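Local coordinates for antifungal protein GAFP-1 (Gastrodia elata, PDB 1XD5), which probably binds mannose as a monomeric bulb-type lectin of an orchid and acts as an antifungal protein, at residues Y21-L33 with W41-L54. Sequence-based numbering, arbitrary orientation.
Sequences YLFIIQNDCNLVL and WASGTNGKASGCVL. With SO4 (sulfate ion), chain E.
Leu31 to Leu33 pairs antiparallel with the end of strand 38-42: Ser43 N donates to Leu31 O (2.9 Å), and Val32 faces Ala42 as a non-hydrogen-bonded pair. From Ser43 on, hydroxyl groups join the backbone in holding the two segments. Ser43 OG takes the N-H of Leu31 (2.9 Å) and gives its own proton to Thr45 OG1. That hydroxyl, set between its backbone N and carbonyl carbon (chi1 45°), in turn donates to Cys29 O at 2.6 Å, tilted 24° from the carbonyl plane. The turn from Gln26 to Cys29 is thus tied to the loop after Ala42, and Gly47 N adds a bond to Asp28 O (2.8 Å). Asp28 OD1 is gripped from opposite faces of its carboxylate by Gln26 NE2 and Asn30 N, the latter closing an Asx turn; Gln26 OE1 is hydrogen-bonded to Tyr34 OH. Cys29 SG joins Cys52 SG in a disulfide with chi3 91°. In the buried interior, Leu31 CD1 meets Leu54 CD2 (3.8 Å) and also lies over one face of the Phe23 ring, whose CE1 approaches Trp41 CZ3 (3.9 Å) obliquely. Leu54 CB packs against Ile25 CG2. The disulfide and Leu54 packing join this hairpin's sheet to that of strand 52-56, two of three four-stranded sheets in the beta-prism II fold characteristic of monocot mannose-binding lectins.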
ATOM      1  N   TYR A  21     -11.339  -5.863   5.797  1.00  9.29           N
ATOM      2  CA  TYR A  21     -10.572  -5.089   4.823  1.00  9.23           C
ATOM      3  C   TYR A  21      -9.250  -5.754   4.504  1.00  9.54           C
ATOM      4  O   TYR A  21      -8.525  -6.210   5.396  1.00  9.33           O
ATOM      5  CB  TYR A  21     -10.324  -3.651   5.309  1.00  9.18           C
ATOM      6  CG  TYR A  21     -11.566  -2.908   5.752  1.00  9.69           C
ATOM      7  CD1 TYR A  21     -11.525  -2.050   6.846  1.00  9.56           C
ATOM      8  CD2 TYR A  21     -12.782  -3.059   5.073  1.00 10.80           C
ATOM      9  CE1 TYR A  21     -12.656  -1.362   7.259  1.00 10.18           C
ATOM     10  CE2 TYR A  21     -13.922  -2.381   5.482  1.00 10.79           C
ATOM     11  CZ  TYR A  21     -13.848  -1.532   6.572  1.00 11.79           C
ATOM     12  OH  TYR A  21     -14.966  -0.858   6.981  1.00 11.06           O
ATOM     13  N   LEU A  22      -8.935  -5.790   3.212  1.00  9.82           N
ATOM     14  CA  LEU A  22      -7.742  -6.454   2.733  1.00  9.65           C
ATOM     15  C   LEU A  22      -7.076  -5.567   1.703  1.00  9.10           C
ATOM     16  O   LEU A  22      -7.694  -5.220   0.698  1.00  8.98           O
ATOM     17  CB  LEU A  22      -8.116  -7.798   2.096  1.00 10.14           C
ATOM     18  CG  LEU A  22      -6.980  -8.697   1.595  1.00 11.62           C
ATOM     19  CD1 LEU A  22      -6.238  -9.314   2.774  1.00 13.45           C
ATOM     20  CD2 LEU A  22      -7.554  -9.782   0.706  1.00 12.54           C
ATOM     21  N   PHE A  23      -5.818  -5.216   1.953  1.00  8.50           N
ATOM     22  CA  PHE A  23      -5.039  -4.403   1.023  1.00  8.37           C
ATOM     23  C   PHE A  23      -3.895  -5.275   0.563  1.00  8.24           C
ATOM     24  O   PHE A  23      -2.976  -5.568   1.338  1.00  7.42           O
ATOM     25  CB  PHE A  23      -4.504  -3.159   1.732  1.00  8.74           C
ATOM     26  CG  PHE A  23      -3.933  -2.115   0.803  1.00  9.21           C
ATOM     27  CD1 PHE A  23      -4.726  -1.500  -0.151  1.00  9.20           C
ATOM     28  CD2 PHE A  23      -2.608  -1.718   0.924  1.00 10.88           C
ATOM     29  CE1 PHE A  23      -4.211  -0.516  -0.983  1.00 10.57           C
ATOM     30  CE2 PHE A  23      -2.083  -0.743   0.079  1.00  9.71           C
ATOM     31  CZ  PHE A  23      -2.888  -0.141  -0.863  1.00 10.08           C
ATOM     32  N   ILE A  24      -3.959  -5.697  -0.696  1.00  8.09           N
ATOM     33  CA  ILE A  24      -3.127  -6.796  -1.161  1.00  8.17           C
ATOM     34  C   ILE A  24      -2.384  -6.470  -2.464  1.00  8.09           C
ATOM     35  O   ILE A  24      -2.946  -5.897  -3.395  1.00  7.87           O
ATOM     36  CB  ILE A  24      -3.984  -8.096  -1.270  1.00  8.09           C
ATOM     37  CG1 ILE A  24      -3.137  -9.296  -1.707  1.00  8.65           C
ATOM     38  CG2 ILE A  24      -5.200  -7.895  -2.188  1.00  8.00           C
ATOM     39  CD1 ILE A  24      -3.809 -10.672  -1.425  1.00  8.24           C
ATOM     40  N   ILE A  25      -1.103  -6.821  -2.508  1.00  8.61           N
ATOM     41  CA  ILE A  25      -0.371  -6.762  -3.771  1.00  8.69           C
ATOM     42  C   ILE A  25      -0.477  -8.132  -4.448  1.00  9.01           C
ATOM     43  O   ILE A  25       0.022  -9.142  -3.947  1.00  8.98           O
ATOM     44  CB  ILE A  25       1.090  -6.274  -3.577  1.00  8.56           C
ATOM     45  CG1 ILE A  25       1.872  -6.305  -4.900  1.00  8.84           C
ATOM     46  CG2 ILE A  25       1.822  -7.072  -2.486  1.00  9.45           C
ATOM     47  CD1 ILE A  25       1.350  -5.322  -5.965  1.00  8.96           C
ATOM     48  N   GLN A  26      -1.168  -8.163  -5.577  1.00  8.75           N
ATOM     49  CA  GLN A  26      -1.524  -9.424  -6.196  1.00  9.20           C
ATOM     50  C   GLN A  26      -0.458  -9.926  -7.142  1.00  9.33           C
ATOM     51  O   GLN A  26       0.402  -9.164  -7.592  1.00  8.73           O
ATOM     52  CB  GLN A  26      -2.867  -9.301  -6.922  1.00  8.80           C
ATOM     53  CG  GLN A  26      -4.012  -8.964  -5.977  1.00  9.49           C
ATOM     54  CD  GLN A  26      -5.360  -8.825  -6.669  1.00 10.64           C
ATOM     55  OE1 GLN A  26      -6.393  -8.939  -6.014  1.00  9.56           O
ATOM     56  NE2 GLN A  26      -5.356  -8.581  -7.987  1.00  8.90           N
ATOM     57  N   ASN A  27      -0.532 -11.221  -7.438  1.00  9.42           N
ATOM     58  CA  ASN A  27       0.332 -11.839  -8.430  1.00 10.45           C
ATOM     59  C   ASN A  27       0.184 -11.225  -9.826  1.00 10.06           C
ATOM     60  O   ASN A  27       1.107 -11.306 -10.636  1.00  9.69           O
ATOM     61  CB  ASN A  27       0.116 -13.360  -8.473  1.00 10.67           C
ATOM     62  CG  ASN A  27       1.218 -14.095  -9.247  1.00 12.66           C
ATOM     63  OD1 ASN A  27       0.932 -14.903 -10.129  1.00 17.62           O
ATOM     64  ND2 ASN A  27       2.464 -13.806  -8.935  1.00 11.72           N
ATOM     65  N   ASP A  28      -0.971 -10.622 -10.108  1.00  9.93           N
ATOM     66  CA  ASP A  28      -1.155  -9.943 -11.393  1.00  9.82           C
ATOM     67  C   ASP A  28      -0.607  -8.505 -11.375  1.00  9.93           C
ATOM     68  O   ASP A  28      -0.773  -7.762 -12.349  1.00  8.96           O
ATOM     69  CB  ASP A  28      -2.623  -9.973 -11.839  1.00 10.06           C
ATOM     70  CG  ASP A  28      -3.530  -9.082 -10.993  1.00 10.14           C
ATOM     71  OD1 ASP A  28      -3.082  -8.528  -9.964  1.00  8.28           O
ATOM     72  OD2 ASP A  28      -4.733  -8.898 -11.281  1.00  9.89           O
ATOM     73  N   CYS A  29       0.046  -8.141 -10.265  1.00  9.67           N
ATOM     74  CA  CYS A  29       0.652  -6.814 -10.050  1.00 10.49           C
ATOM     75  C   CYS A  29      -0.327  -5.666  -9.789  1.00  9.80           C
ATOM     76  O   CYS A  29       0.073  -4.495  -9.748  1.00  9.69           O
ATOM     77  CB  CYS A  29       1.647  -6.447 -11.168  1.00 11.29           C
ATOM     78  SG  CYS A  29       3.179  -7.397 -11.035  1.00 17.93           S
ATOM     79  N   ASN A  30      -1.603  -5.999  -9.598  1.00  8.94           N
ATOM     80  CA  ASN A  30      -2.586  -5.014  -9.170  1.00  8.68           C
ATOM     81  C   ASN A  30      -2.498  -4.861  -7.667  1.00  8.84           C
ATOM     82  O   ASN A  30      -2.410  -5.857  -6.944  1.00  9.68           O
ATOM     83  CB  ASN A  30      -4.000  -5.466  -9.556  1.00  8.40           C
ATOM     84  CG  ASN A  30      -4.931  -4.308  -9.887  1.00  8.63           C
ATOM     85  OD1 ASN A  30      -6.120  -4.523 -10.192  1.00 11.06           O
ATOM     86  ND2 ASN A  30      -4.417  -3.095  -9.848  1.00  5.60           N
ATOM     87  N   LEU A  31      -2.509  -3.621  -7.195  1.00  8.62           N
ATOM     88  CA  LEU A  31      -2.580  -3.344  -5.771  1.00  8.67           C
ATOM     89  C   LEU A  31      -4.038  -2.998  -5.479  1.00  8.72           C
ATOM     90  O   LEU A  31      -4.577  -2.043  -6.039  1.00  8.78           O
ATOM     91  CB  LEU A  31      -1.663  -2.173  -5.414  1.00  8.62           C
ATOM     92  CG  LEU A  31      -1.694  -1.658  -3.969  1.00  9.61           C
ATOM     93  CD1 LEU A  31      -1.296  -2.762  -2.960  1.00  7.92           C
ATOM     94  CD2 LEU A  31      -0.782  -0.434  -3.841  1.00  8.69           C
ATOM     95  N   VAL A  32      -4.690  -3.794  -4.638  1.00  8.36           N
ATOM     96  CA  VAL A  32      -6.140  -3.695  -4.491  1.00  8.93           C
ATOM     97  C   VAL A  32      -6.597  -3.644  -3.037  1.00  9.13           C
ATOM     98  O   VAL A  32      -6.106  -4.393  -2.194  1.00  9.46           O
ATOM     99  CB  VAL A  32      -6.879  -4.873  -5.198  1.00  9.38           C
ATOM    100  CG1 VAL A  32      -8.400  -4.649  -5.174  1.00  8.31           C
ATOM    101  CG2 VAL A  32      -6.380  -5.073  -6.631  1.00  7.92           C
ATOM    102  N   LEU A  33      -7.553  -2.757  -2.768  1.00  9.24           N
ATOM    103  CA  LEU A  33      -8.270  -2.757  -1.504  1.00  8.99           C
ATOM    104  C   LEU A  33      -9.611  -3.484  -1.658  1.00  9.30           C
ATOM    105  O   LEU A  33     -10.458  -3.083  -2.469  1.00  9.21           O
ATOM    106  CB  LEU A  33      -8.485  -1.319  -1.010  1.00  8.26           C
ATOM    107  CG  LEU A  33      -9.178  -1.153   0.347  1.00  8.51           C
ATOM    108  CD1 LEU A  33      -8.433  -1.844   1.483  1.00  7.34           C
ATOM    109  CD2 LEU A  33      -9.363   0.301   0.660  1.00  6.27           C
ATOM    110  N   TRP A  41     -10.822  -0.081  -4.500  1.00  9.81           N
ATOM    111  CA  TRP A  41      -9.698   0.764  -4.884  1.00 10.15           C
ATOM    112  C   TRP A  41      -8.645  -0.134  -5.491  1.00  9.85           C
ATOM    113  O   TRP A  41      -8.404  -1.232  -4.998  1.00  9.66           O
ATOM    114  CB  TRP A  41      -9.120   1.511  -3.664  1.00  9.67           C
ATOM    115  CG  TRP A  41      -8.025   2.513  -4.009  1.00 11.44           C
ATOM    116  CD1 TRP A  41      -8.160   3.876  -4.167  1.00 12.33           C
ATOM    117  CD2 TRP A  41      -6.634   2.228  -4.229  1.00 11.73           C
ATOM    118  NE1 TRP A  41      -6.944   4.441  -4.480  1.00 12.71           N
ATOM    119  CE2 TRP A  41      -5.991   3.453  -4.527  1.00 12.94           C
ATOM    120  CE3 TRP A  41      -5.863   1.054  -4.213  1.00 11.74           C
ATOM    121  CZ2 TRP A  41      -4.609   3.536  -4.803  1.00 13.09           C
ATOM    122  CZ3 TRP A  41      -4.494   1.138  -4.500  1.00 11.22           C
ATOM    123  CH2 TRP A  41      -3.885   2.370  -4.776  1.00 10.99           C
ATOM    124  N   ALA A  42      -8.013   0.334  -6.565  1.00 10.36           N
ATOM    125  CA  ALA A  42      -6.912  -0.399  -7.171  1.00 10.45           C
ATOM    126  C   ALA A  42      -5.939   0.537  -7.852  1.00 10.97           C
ATOM    127  O   ALA A  42      -6.322   1.620  -8.314  1.00 11.02           O
ATOM    128  CB  ALA A  42      -7.429  -1.446  -8.156  1.00 10.74           C
ATOM    129  N   SER A  43      -4.674   0.119  -7.909  1.00 10.34           N
ATOM    130  CA  SER A  43      -3.658   0.877  -8.624  1.00 10.68           C
ATOM    131  C   SER A  43      -3.892   0.799 -10.139  1.00 10.76           C
ATOM    132  O   SER A  43      -3.424   1.657 -10.889  1.00 10.88           O
ATOM    133  CB  SER A  43      -2.275   0.339  -8.289  1.00 10.18           C
ATOM    134  OG  SER A  43      -2.225  -1.056  -8.532  1.00 10.21           O
ATOM    135  N   GLY A  44      -4.604  -0.239 -10.573  1.00 10.67           N
ATOM    136  CA  GLY A  44      -4.911  -0.447 -11.979  1.00 11.04           C
ATOM    137  C   GLY A  44      -3.708  -0.938 -12.760  1.00 11.35           C
ATOM    138  O   GLY A  44      -3.557  -0.618 -13.938  1.00 11.63           O
ATOM    139  N   THR A  45      -2.854  -1.728 -12.112  1.00 11.06           N
ATOM    140  CA  THR A  45      -1.616  -2.183 -12.743  1.00 10.92           C
ATOM    141  C   THR A  45      -1.619  -3.685 -13.004  1.00 11.15           C
ATOM    142  O   THR A  45      -0.553  -4.291 -13.171  1.00 11.26           O
ATOM    143  CB  THR A  45      -0.398  -1.791 -11.878  1.00 10.58           C
ATOM    144  OG1 THR A  45      -0.678  -2.087 -10.510  1.00 10.04           O
ATOM    145  CG2 THR A  45      -0.191  -0.264 -11.892  1.00 10.73           C
ATOM    146  N   ASN A  46      -2.809  -4.290 -13.000  1.00 11.09           N
ATOM    147  CA  ASN A  46      -2.952  -5.693 -13.389  1.00 11.61           C
ATOM    148  C   ASN A  46      -2.359  -5.901 -14.777  1.00 12.15           C
ATOM    149  O   ASN A  46      -2.616  -5.106 -15.695  1.00 11.63           O
ATOM    150  CB  ASN A  46      -4.419  -6.134 -13.383  1.00 11.33           C
ATOM    151  CG  ASN A  46      -5.323  -5.212 -14.209  1.00 11.35           C
ATOM    152  OD1 ASN A  46      -5.534  -4.062 -13.855  1.00 10.37           O
ATOM    153  ND2 ASN A  46      -5.857  -5.727 -15.306  1.00 11.58           N
ATOM    154  N   GLY A  47      -1.544  -6.940 -14.912  1.00 12.11           N
ATOM    155  CA  GLY A  47      -0.998  -7.308 -16.201  1.00 13.55           C
ATOM    156  C   GLY A  47       0.256  -6.560 -16.623  1.00 14.24           C
ATOM    157  O   GLY A  47       0.803  -6.875 -17.677  1.00 14.20           O
ATOM    158  N   LYS A  48       0.718  -5.595 -15.821  1.00 14.36           N
ATOM    159  CA  LYS A  48       1.945  -4.844 -16.154  1.00 15.40           C
ATOM    160  C   LYS A  48       3.179  -5.727 -16.040  1.00 15.85           C
ATOM    161  O   LYS A  48       4.186  -5.514 -16.722  1.00 16.32           O
ATOM    162  CB  LYS A  48       2.107  -3.618 -15.256  1.00 15.37           C
ATOM    163  CG  LYS A  48       1.051  -2.550 -15.446  1.00 16.72           C
ATOM    164  CD  LYS A  48       1.141  -1.889 -16.804  1.00 17.82           C
ATOM    165  CE  LYS A  48       0.279  -0.631 -16.834  1.00 19.32           C
ATOM    166  NZ  LYS A  48       0.363   0.050 -18.150  1.00 19.74           N
ATOM    167  N   ALA A  49       3.083  -6.714 -15.158  1.00 15.93           N
ATOM    168  CA  ALA A  49       4.127  -7.695 -14.920  1.00 16.82           C
ATOM    169  C   ALA A  49       3.500  -8.715 -13.974  1.00 17.30           C
ATOM    170  O   ALA A  49       2.297  -8.652 -13.713  1.00 17.80           O
ATOM    171  CB  ALA A  49       5.346  -7.033 -14.283  1.00 16.42           C
ATOM    172  N   SER A  50       4.304  -9.635 -13.454  1.00 17.79           N
ATOM    173  CA  SER A  50       3.828 -10.579 -12.454  1.00 18.30           C
ATOM    174  C   SER A  50       4.855 -10.712 -11.322  1.00 17.86           C
ATOM    175  O   SER A  50       5.986 -10.231 -11.434  1.00 17.93           O
ATOM    176  CB  SER A  50       3.517 -11.940 -13.086  1.00 18.72           C
ATOM    177  OG  SER A  50       4.705 -12.564 -13.525  1.00 21.44           O
ATOM    178  N   GLY A  51       4.443 -11.337 -10.224  1.00 17.51           N
ATOM    179  CA  GLY A  51       5.339 -11.557  -9.105  1.00 16.74           C
ATOM    180  C   GLY A  51       5.765 -10.256  -8.456  1.00 15.85           C
ATOM    181  O   GLY A  51       6.917 -10.116  -8.049  1.00 15.82           O
ATOM    182  N   CYS A  52       4.834  -9.309  -8.357  1.00 14.56           N
ATOM    183  CA  CYS A  52       5.139  -7.995  -7.799  1.00 14.39           C
ATOM    184  C   CYS A  52       5.254  -7.991  -6.294  1.00 13.48           C
ATOM    185  O   CYS A  52       4.676  -8.825  -5.611  1.00 12.94           O
ATOM    186  CB  CYS A  52       4.100  -6.958  -8.212  1.00 14.36           C
ATOM    187  SG  CYS A  52       4.406  -6.368  -9.879  1.00 16.32           S
ATOM    188  N   VAL A  53       5.999  -7.016  -5.795  1.00 13.18           N
ATOM    189  CA  VAL A  53       6.124  -6.778  -4.364  1.00 12.38           C
ATOM    190  C   VAL A  53       5.785  -5.312  -4.097  1.00 12.14           C
ATOM    191  O   VAL A  53       5.809  -4.485  -5.013  1.00 11.78           O
ATOM    192  CB  VAL A  53       7.538  -7.165  -3.853  1.00 12.61           C
ATOM    193  CG1 VAL A  53       7.835  -8.631  -4.182  1.00 13.12           C
ATOM    194  CG2 VAL A  53       8.610  -6.266  -4.455  1.00 12.36           C
ATOM    195  N   LEU A  54       5.443  -4.999  -2.854  1.00 11.24           N
ATOM    196  CA  LEU A  54       5.073  -3.654  -2.489  1.00 11.11           C
ATOM    197  C   LEU A  54       6.078  -3.173  -1.449  1.00 11.42           C
ATOM    198  O   LEU A  54       6.210  -3.785  -0.394  1.00 10.19           O
ATOM    199  CB  LEU A  54       3.646  -3.616  -1.918  1.00 10.83           C
ATOM    200  CG  LEU A  54       3.122  -2.230  -1.510  1.00 11.41           C
ATOM    201  CD1 LEU A  54       2.979  -1.325  -2.728  1.00  8.35           C
ATOM    202  CD2 LEU A  54       1.790  -2.321  -0.741  1.00  9.00           C
TER
HETATM  203  S   SO4 E1001      -4.559  -8.888 -17.257  1.00 16.56           S
HETATM  204  O1  SO4 E1001      -5.270  -7.819 -17.931  1.00 18.52           O
HETATM  205  O2  SO4 E1001      -3.229  -8.964 -17.829  1.00 18.71           O
HETATM  206  O3  SO4 E1001      -5.252 -10.157 -17.434  1.00 14.62           O
HETATM  207  O4  SO4 E1001      -4.434  -8.596 -15.839  1.00 16.99           O